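Local structure of intimin (Escherichia coli, 1F00) at residues 194-199 with 242-247; 95-100 with 165-170. The protein is an adhesin of enteropathogenic E. coli that binds its receptor, probably through the C-type lectin-like domain at the tip of a rod of immunoglobulin-like domains. All blocks are in the same frame, centred on the assembly; numbering follows the deposited sequence.

Contact 1 of 2, residues 194-199 with 242-247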
ATOM      1  N   VAL A 194      -1.375  37.555   0.750  1.00 16.35           N
ATOM      2  CA  VAL A 194      -2.440  38.399   0.238  1.00 16.77           C
ATOM      3  C   VAL A 194      -3.237  39.027   1.375  1.00 17.90           C
ATOM      4  O   VAL A 194      -3.090  38.638   2.534  1.00 17.73           O
ATOM      5  CB  VAL A 194      -3.401  37.572  -0.647  1.00 17.38           C
ATOM      6  CG1 VAL A 194      -2.654  37.033  -1.854  1.00 16.78           C
ATOM      7  CG2 VAL A 194      -4.003  36.413   0.160  1.00 13.81           C
ATOM      8  N   THR A 195      -4.077  40.005   1.050  1.00 15.33           N
ATOM      9  CA  THR A 195      -4.892  40.632   2.084  1.00 16.53           C
ATOM     10  C   THR A 195      -5.963  39.621   2.478  1.00 16.07           C
ATOM     11  O   THR A 195      -6.172  38.627   1.786  1.00 12.07           O
ATOM     12  CB  THR A 195      -5.602  41.906   1.578  1.00 16.29           C
ATOM     13  OG1 THR A 195      -6.586  41.547   0.600  1.00 14.61           O
ATOM     14  CG2 THR A 195      -4.597  42.864   0.959  1.00 20.33           C
ATOM     15  N   TYR A 196      -6.640  39.882   3.589  1.00 15.63           N
ATOM     16  CA  TYR A 196      -7.697  38.995   4.050  1.00 17.70           C
ATOM     17  C   TYR A 196      -8.801  38.888   2.992  1.00 17.15           C
ATOM     18  O   TYR A 196      -9.247  37.791   2.665  1.00 16.97           O
ATOM     19  CB  TYR A 196      -8.271  39.512   5.381  1.00 16.81           C
ATOM     20  CG  TYR A 196      -9.493  38.759   5.863  1.00 16.37           C
ATOM     21  CD1 TYR A 196     -10.766  39.093   5.405  1.00 15.52           C
ATOM     22  CD2 TYR A 196      -9.374  37.686   6.745  1.00 12.40           C
ATOM     23  CE1 TYR A 196     -11.892  38.378   5.808  1.00 17.71           C
ATOM     24  CE2 TYR A 196     -10.493  36.958   7.152  1.00 15.28           C
ATOM     25  CZ  TYR A 196     -11.749  37.313   6.680  1.00 15.85           C
ATOM     26  OH  TYR A 196     -12.861  36.611   7.078  1.00 17.34           O
ATOM     27  N   ASN A 197      -9.235  40.018   2.446  1.00 18.43           N
ATOM     28  CA  ASN A 197     -10.291  39.986   1.436  1.00 21.36           C
ATOM     29  C   ASN A 197      -9.891  39.203   0.192  1.00 20.78           C
ATOM     30  O   ASN A 197     -10.715  38.489  -0.384  1.00 19.57           O
ATOM     31  CB  ASN A 197     -10.725  41.402   1.048  1.00 23.99           C
ATOM     32  CG  ASN A 197     -11.615  42.041   2.099  1.00 27.72           C
ATOM     33  OD1 ASN A 197     -12.479  41.381   2.680  1.00 29.86           O
ATOM     34  ND2 ASN A 197     -11.421  43.334   2.336  1.00 31.17           N
ATOM     35  N   ASP A 198      -8.633  39.325  -0.224  1.00 18.61           N
ATOM     36  CA  ASP A 198      -8.184  38.582  -1.393  1.00 19.28           C
ATOM     37  C   ASP A 198      -8.159  37.093  -1.085  1.00 18.05           C
ATOM     38  O   ASP A 198      -8.363  36.269  -1.974  1.00 18.51           O
ATOM     39  CB  ASP A 198      -6.797  39.040  -1.847  1.00 20.15           C
ATOM     40  CG  ASP A 198      -6.843  40.331  -2.635  1.00 25.88           C
ATOM     41  OD1 ASP A 198      -7.935  40.688  -3.122  1.00 27.63           O
ATOM     42  OD2 ASP A 198      -5.790  40.986  -2.780  1.00 27.04           O
ATOM     43  N   ALA A 199      -7.913  36.749   0.176  1.00 16.55           N
ATOM     44  CA  ALA A 199      -7.871  35.347   0.580  1.00 15.88           C
ATOM     45  C   ALA A 199      -9.282  34.773   0.518  1.00 15.26           C
ATOM     46  O   ALA A 199      -9.487  33.644   0.078  1.00 16.36           O
ATOM     47  CB  ALA A 199      -7.319  35.226   1.987  1.00 14.77           C
ATOM     48  N   TRP A 242      -4.574  33.075   7.010  1.00 13.49           N
ATOM     49  CA  TRP A 242      -5.732  33.792   7.539  1.00 13.84           C
ATOM     50  C   TRP A 242      -6.812  32.816   8.009  1.00 13.32           C
ATOM     51  O   TRP A 242      -6.949  31.727   7.448  1.00 11.88           O
ATOM     52  CB  TRP A 242      -6.378  34.653   6.450  1.00 14.46           C
ATOM     53  CG  TRP A 242      -5.547  35.749   5.863  1.00 16.36           C
ATOM     54  CD1 TRP A 242      -5.012  35.789   4.608  1.00 16.14           C
ATOM     55  CD2 TRP A 242      -5.234  37.005   6.475  1.00 16.55           C
ATOM     56  NE1 TRP A 242      -4.390  36.997   4.396  1.00 15.39           N
ATOM     57  CE2 TRP A 242      -4.514  37.763   5.525  1.00 14.75           C
ATOM     58  CE3 TRP A 242      -5.497  37.564   7.732  1.00 17.27           C
ATOM     59  CZ2 TRP A 242      -4.053  39.057   5.791  1.00 16.81           C
ATOM     60  CZ3 TRP A 242      -5.036  38.857   7.999  1.00 19.33           C
ATOM     61  CH2 TRP A 242      -4.323  39.586   7.029  1.00 18.21           C
ATOM     62  N   VAL A 243      -7.565  33.202   9.037  1.00 14.12           N
ATOM     63  CA  VAL A 243      -8.693  32.393   9.499  1.00 15.95           C
ATOM     64  C   VAL A 243      -9.878  33.354   9.484  1.00 14.78           C
ATOM     65  O   VAL A 243      -9.696  34.561   9.657  1.00 15.02           O
ATOM     66  CB  VAL A 243      -8.516  31.802  10.940  1.00 15.04           C
ATOM     67  CG1 VAL A 243      -7.212  31.025  11.034  1.00 16.66           C
ATOM     68  CG2 VAL A 243      -8.592  32.897  11.989  1.00 16.39           C
ATOM     69  N   GLN A 244     -11.082  32.827   9.264  1.00 16.69           N
ATOM     70  CA  GLN A 244     -12.299  33.646   9.211  1.00 14.76           C
ATOM     71  C   GLN A 244     -12.366  34.669  10.350  1.00 14.84           C
ATOM     72  O   GLN A 244     -12.085  34.349  11.506  1.00 14.87           O
ATOM     73  CB  GLN A 244     -13.543  32.746   9.269  1.00 13.71           C
ATOM     74  CG  GLN A 244     -14.854  33.478   8.977  1.00 16.25           C
ATOM     75  CD  GLN A 244     -15.032  33.785   7.504  1.00 17.99           C
ATOM     76  OE1 GLN A 244     -15.643  34.793   7.135  1.00 20.46           O
ATOM     77  NE2 GLN A 244     -14.512  32.908   6.648  1.00 17.05           N
ATOM     78  N   GLN A 245     -12.748  35.898  10.023  1.00 15.53           N
ATOM     79  CA  GLN A 245     -12.857  36.950  11.037  1.00 16.37           C
ATOM     80  C   GLN A 245     -14.026  36.674  11.974  1.00 16.58           C
ATOM     81  O   GLN A 245     -15.061  36.159  11.545  1.00 14.29           O
ATOM     82  CB  GLN A 245     -13.122  38.319  10.391  1.00 15.75           C
ATOM     83  CG  GLN A 245     -11.942  39.006   9.713  1.00 16.87           C
ATOM     84  CD  GLN A 245     -12.364  40.317   9.063  1.00 18.90           C
ATOM     85  OE1 GLN A 245     -13.350  40.359   8.330  1.00 18.24           O
ATOM     86  NE2 GLN A 245     -11.623  41.390   9.329  1.00 15.00           N
ATOM     87  N   THR A 246     -13.860  37.008  13.251  1.00 16.43           N
ATOM     88  CA  THR A 246     -14.958  36.869  14.194  1.00 18.29           C
ATOM     89  C   THR A 246     -15.702  38.192  14.001  1.00 18.24           C
ATOM     90  O   THR A 246     -15.223  39.083  13.288  1.00 18.33           O
ATOM     91  CB  THR A 246     -14.486  36.797  15.667  1.00 17.38           C
ATOM     92  OG1 THR A 246     -13.779  38.000  16.001  1.00 17.67           O
ATOM     93  CG2 THR A 246     -13.585  35.587  15.892  1.00 18.86           C
ATOM     94  N   ALA A 247     -16.867  38.332  14.617  1.00 19.09           N
ATOM     95  CA  ALA A 247     -17.612  39.577  14.487  1.00 20.55           C
ATOM     96  C   ALA A 247     -16.734  40.733  14.974  1.00 20.31           C
ATOM     97  O   ALA A 247     -16.702  41.806  14.370  1.00 20.20           O
ATOM     98  CB  ALA A 247     -18.898  39.506  15.303  1.00 20.76           C
TER
HETATM   99  O   HOH W   1     -15.172  37.592   5.849  1.00 23.01           O
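Y196 and W242 carry the tight half of this contact, in the C-type lectin-like domain. One face of the indole is turned to the helix start: Y196 CA sits over it, 3.9 Å from the centroid of the five-membered ring, a CH-pi contact, and A199 CB presses on W242 CD1 at 3.5 Å. In its own ring plane W242 NE1 donates to V194 O (2.8 Å), reaching that oxygen from above the carbonyl plane. In Y196, CG stands anti to the backbone N (chi1 173°). The tyrosine edge faces the indole in an offset edge-to-face pair, planes at 86°. Q245 CG lies over one tyrosine face, 3.8 Å from its centroid, while Q245 N donates a nearly straight bond to Y196 OH (3.0 Å).

Beyond that hydroxyl the contact turns loose and wet. A water lies 2.8 Å from Y196 OH and donates to Q244 OE1, on an exposed side chain. The amide end of Q245 is anchored elsewhere, by NE2 to V254 O. The contact joins the first turn of helix 196-205 to the loop between strand 240-242 and helix 247-252, with A255 of strand 254-259 touching both rings and A276 of strand 276-281 touching W242.

Contact 2 of 2, residues 95-100 with 165-170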
ATOM      1  N   THR A  95       4.815 -16.169   2.316  1.00 21.10           N
ATOM      2  CA  THR A  95       3.799 -15.661   3.224  1.00 21.12           C
ATOM      3  C   THR A  95       2.809 -14.807   2.436  1.00 20.51           C
ATOM      4  O   THR A  95       3.142 -14.280   1.376  1.00 20.71           O
ATOM      5  CB  THR A  95       4.440 -14.792   4.324  1.00 22.23           C
ATOM      6  OG1 THR A  95       5.156 -15.635   5.238  1.00 26.11           O
ATOM      7  CG2 THR A  95       3.386 -14.002   5.075  1.00 24.73           C
ATOM      8  N   THR A  96       1.595 -14.688   2.961  1.00 20.62           N
ATOM      9  CA  THR A  96       0.542 -13.886   2.344  1.00 20.13           C
ATOM     10  C   THR A  96       0.969 -12.420   2.253  1.00 20.34           C
ATOM     11  O   THR A  96       1.406 -11.836   3.247  1.00 17.81           O
ATOM     12  CB  THR A  96      -0.745 -13.938   3.184  1.00 20.69           C
ATOM     13  OG1 THR A  96      -1.148 -15.299   3.358  1.00 20.56           O
ATOM     14  CG2 THR A  96      -1.862 -13.160   2.497  1.00 22.85           C
ATOM     15  N   LEU A  97       0.850 -11.833   1.065  1.00 20.78           N
ATOM     16  CA  LEU A  97       1.201 -10.433   0.873  1.00 20.17           C
ATOM     17  C   LEU A  97       0.140  -9.609   1.598  1.00 20.60           C
ATOM     18  O   LEU A  97      -1.061  -9.833   1.431  1.00 18.65           O
ATOM     19  CB  LEU A  97       1.220 -10.078  -0.618  1.00 18.03           C
ATOM     20  CG  LEU A  97       1.726  -8.672  -0.961  1.00 17.43           C
ATOM     21  CD1 LEU A  97       3.127  -8.465  -0.377  1.00 16.39           C
ATOM     22  CD2 LEU A  97       1.737  -8.490  -2.473  1.00 13.03           C
ATOM     23  N   THR A  98       0.592  -8.649   2.393  1.00 20.86           N
ATOM     24  CA  THR A  98      -0.310  -7.826   3.181  1.00 23.76           C
ATOM     25  C   THR A  98       0.171  -6.384   3.307  1.00 23.38           C
ATOM     26  O   THR A  98       1.371  -6.115   3.293  1.00 22.81           O
ATOM     27  CB  THR A  98      -0.431  -8.404   4.615  1.00 24.06           C
ATOM     28  OG1 THR A  98      -0.980  -9.729   4.551  1.00 30.16           O
ATOM     29  CG2 THR A  98      -1.319  -7.530   5.481  1.00 25.49           C
ATOM     30  N   ILE A  99      -0.777  -5.461   3.424  1.00 23.07           N
ATOM     31  CA  ILE A  99      -0.435  -4.063   3.626  1.00 24.13           C
ATOM     32  C   ILE A  99      -0.784  -3.766   5.084  1.00 27.09           C
ATOM     33  O   ILE A  99      -1.928  -3.960   5.513  1.00 26.75           O
ATOM     34  CB  ILE A  99      -1.231  -3.124   2.692  1.00 21.64           C
ATOM     35  CG1 ILE A  99      -0.744  -3.301   1.253  1.00 19.38           C
ATOM     36  CG2 ILE A  99      -1.047  -1.667   3.133  1.00 20.81           C
ATOM     37  CD1 ILE A  99      -1.546  -2.515   0.217  1.00 20.67           C
ATOM     38  N   ASP A 100       0.217  -3.324   5.841  1.00 28.19           N
ATOM     39  CA  ASP A 100       0.064  -3.002   7.260  1.00 29.34           C
ATOM     40  C   ASP A 100      -0.769  -1.723   7.353  1.00 30.01           C
ATOM     41  O   ASP A 100      -0.283  -0.678   7.794  1.00 30.21           O
ATOM     42  CB  ASP A 100       1.459  -2.795   7.871  1.00 28.44           C
ATOM     43  CG  ASP A 100       1.441  -2.712   9.386  1.00 30.98           C
ATOM     44  OD1 ASP A 100       2.519  -2.445   9.969  1.00 29.88           O
ATOM     45  OD2 ASP A 100       0.365  -2.914   9.994  1.00 31.57           O
ATOM     46  N   ILE A 165      -4.812   1.750  -3.392  1.00 16.27           N
ATOM     47  CA  ILE A 165      -3.373   1.637  -3.614  1.00 16.11           C
ATOM     48  C   ILE A 165      -3.117   0.145  -3.546  1.00 16.19           C
ATOM     49  O   ILE A 165      -3.534  -0.515  -2.591  1.00 17.74           O
ATOM     50  CB  ILE A 165      -2.550   2.335  -2.510  1.00 14.82           C
ATOM     51  CG1 ILE A 165      -2.911   3.819  -2.450  1.00 14.21           C
ATOM     52  CG2 ILE A 165      -1.048   2.149  -2.777  1.00 14.61           C
ATOM     53  CD1 ILE A 165      -2.727   4.554  -3.770  1.00 17.71           C
ATOM     54  N   SER A 166      -2.456  -0.389  -4.569  1.00 16.58           N
ATOM     55  CA  SER A 166      -2.167  -1.810  -4.625  1.00 16.73           C
ATOM     56  C   SER A 166      -0.672  -2.080  -4.667  1.00 16.97           C
ATOM     57  O   SER A 166       0.095  -1.307  -5.229  1.00 14.51           O
ATOM     58  CB  SER A 166      -2.814  -2.436  -5.868  1.00 14.37           C
ATOM     59  OG  SER A 166      -4.227  -2.346  -5.828  1.00 15.29           O
ATOM     60  N   VAL A 167      -0.263  -3.177  -4.049  1.00 17.80           N
ATOM     61  CA  VAL A 167       1.136  -3.566  -4.075  1.00 18.10           C
ATOM     62  C   VAL A 167       1.172  -4.987  -4.612  1.00 19.33           C
ATOM     63  O   VAL A 167       0.276  -5.791  -4.327  1.00 17.64           O
ATOM     64  CB  VAL A 167       1.784  -3.551  -2.666  1.00 18.17           C
ATOM     65  CG1 VAL A 167       1.085  -4.545  -1.752  1.00 15.37           C
ATOM     66  CG2 VAL A 167       3.270  -3.894  -2.776  1.00 18.35           C
ATOM     67  N   ILE A 168       2.179  -5.289  -5.419  1.00 17.81           N
ATOM     68  CA  ILE A 168       2.329  -6.638  -5.945  1.00 19.00           C
ATOM     69  C   ILE A 168       3.759  -7.094  -5.674  1.00 19.07           C
ATOM     70  O   ILE A 168       4.696  -6.296  -5.727  1.00 18.35           O
ATOM     71  CB  ILE A 168       2.035  -6.712  -7.472  1.00 20.92           C
ATOM     72  CG1 ILE A 168       2.969  -5.784  -8.246  1.00 22.40           C
ATOM     73  CG2 ILE A 168       0.586  -6.344  -7.738  1.00 19.69           C
ATOM     74  CD1 ILE A 168       2.702  -5.768  -9.747  1.00 22.47           C
ATOM     75  N   SER A 169       3.917  -8.371  -5.348  1.00 17.19           N
ATOM     76  CA  SER A 169       5.239  -8.931  -5.087  1.00 19.09           C
ATOM     77  C   SER A 169       5.590  -9.782  -6.299  1.00 19.52           C
ATOM     78  O   SER A 169       4.694 -10.327  -6.947  1.00 23.21           O
ATOM     79  CB  SER A 169       5.210  -9.771  -3.806  1.00 15.99           C
ATOM     80  OG  SER A 169       4.144 -10.707  -3.826  1.00 16.35           O
ATOM     81  N   SER A 170       6.879  -9.906  -6.607  1.00 21.10           N
ATOM     82  CA  SER A 170       7.291 -10.662  -7.781  1.00 20.20           C
ATOM     83  C   SER A 170       7.051 -12.167  -7.742  1.00 21.46           C
ATOM     84  O   SER A 170       7.310 -12.855  -8.729  1.00 21.97           O
ATOM     85  CB  SER A 170       8.760 -10.366  -8.129  1.00 22.09           C
ATOM     86  OG  SER A 170       9.631 -10.657  -7.058  1.00 23.37           O
TER
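L97 and I99 reach across the interior of an immunoglobulin-like beta sandwich to meet V167 and S169. Strand 98-99 belongs to the sheet that includes 124-130, strand 163-169 to the sheet of 136-140 and 173-179, and the two segments run in roughly opposite directions, 151° apart. Their backbones stay well separated, with the CA atoms of L97 and S169 7.4 Å apart, and the gap is bridged by side chains.

I99 and V167 lie alongside each other, their branches pointing opposite ways. The longer branch of I99 is extended to its end. Its CG1 comes to 3.7 Å from V167 CG1, and its CD1 lies 3.9 Å from the same methyl, so CG1 and CD1 of the isoleucine both rest against one valine methyl. That methyl occupies the position between the backbone N and the carbonyl carbon (chi1 62°), with CG2 anti to the backbone N.

L97 works through a single methyl. Its CG is anti to the backbone N (chi1 -173°), and CD2 drops onto the opposite strand, 4.1 Å from V167 CG1 and close to the peptide that follows V167. V167 also touches Y136 and W138 of strand 136-140, A175 of strand 173-179 and A129 of strand 124-130, and L97 touches Y136 as well.

At the S169 end the apolar core meets a polar group. S169 is buried, but its OG is hydrogen-bonded to D171 OD2, just past the strand, and Q173 OE1 similarly accepts from L97 N. The leucine methyl L97 CD2 rests 3.5 Å from S169 OG and 3.6 Å from V167 O.

The two contacts occupy different domains of an elongated chain: their centres are 46 Å apart, and their nearest atoms remain about 30 Å from each other, so neither touches the other. All of contact 2 precedes contact 1 in the sequence. The centre of contact 2 is about 7 Å, and that of contact 1 about 39 Å, from the centre of the chain, which places one in the core of a middle, immunoglobulin-like domain and the other, only partly buried, in the C-type lectin-like domain at the C-terminal end. Receptor binding probably belongs to contact 1's domain, with contact 2 part of the rod behind it.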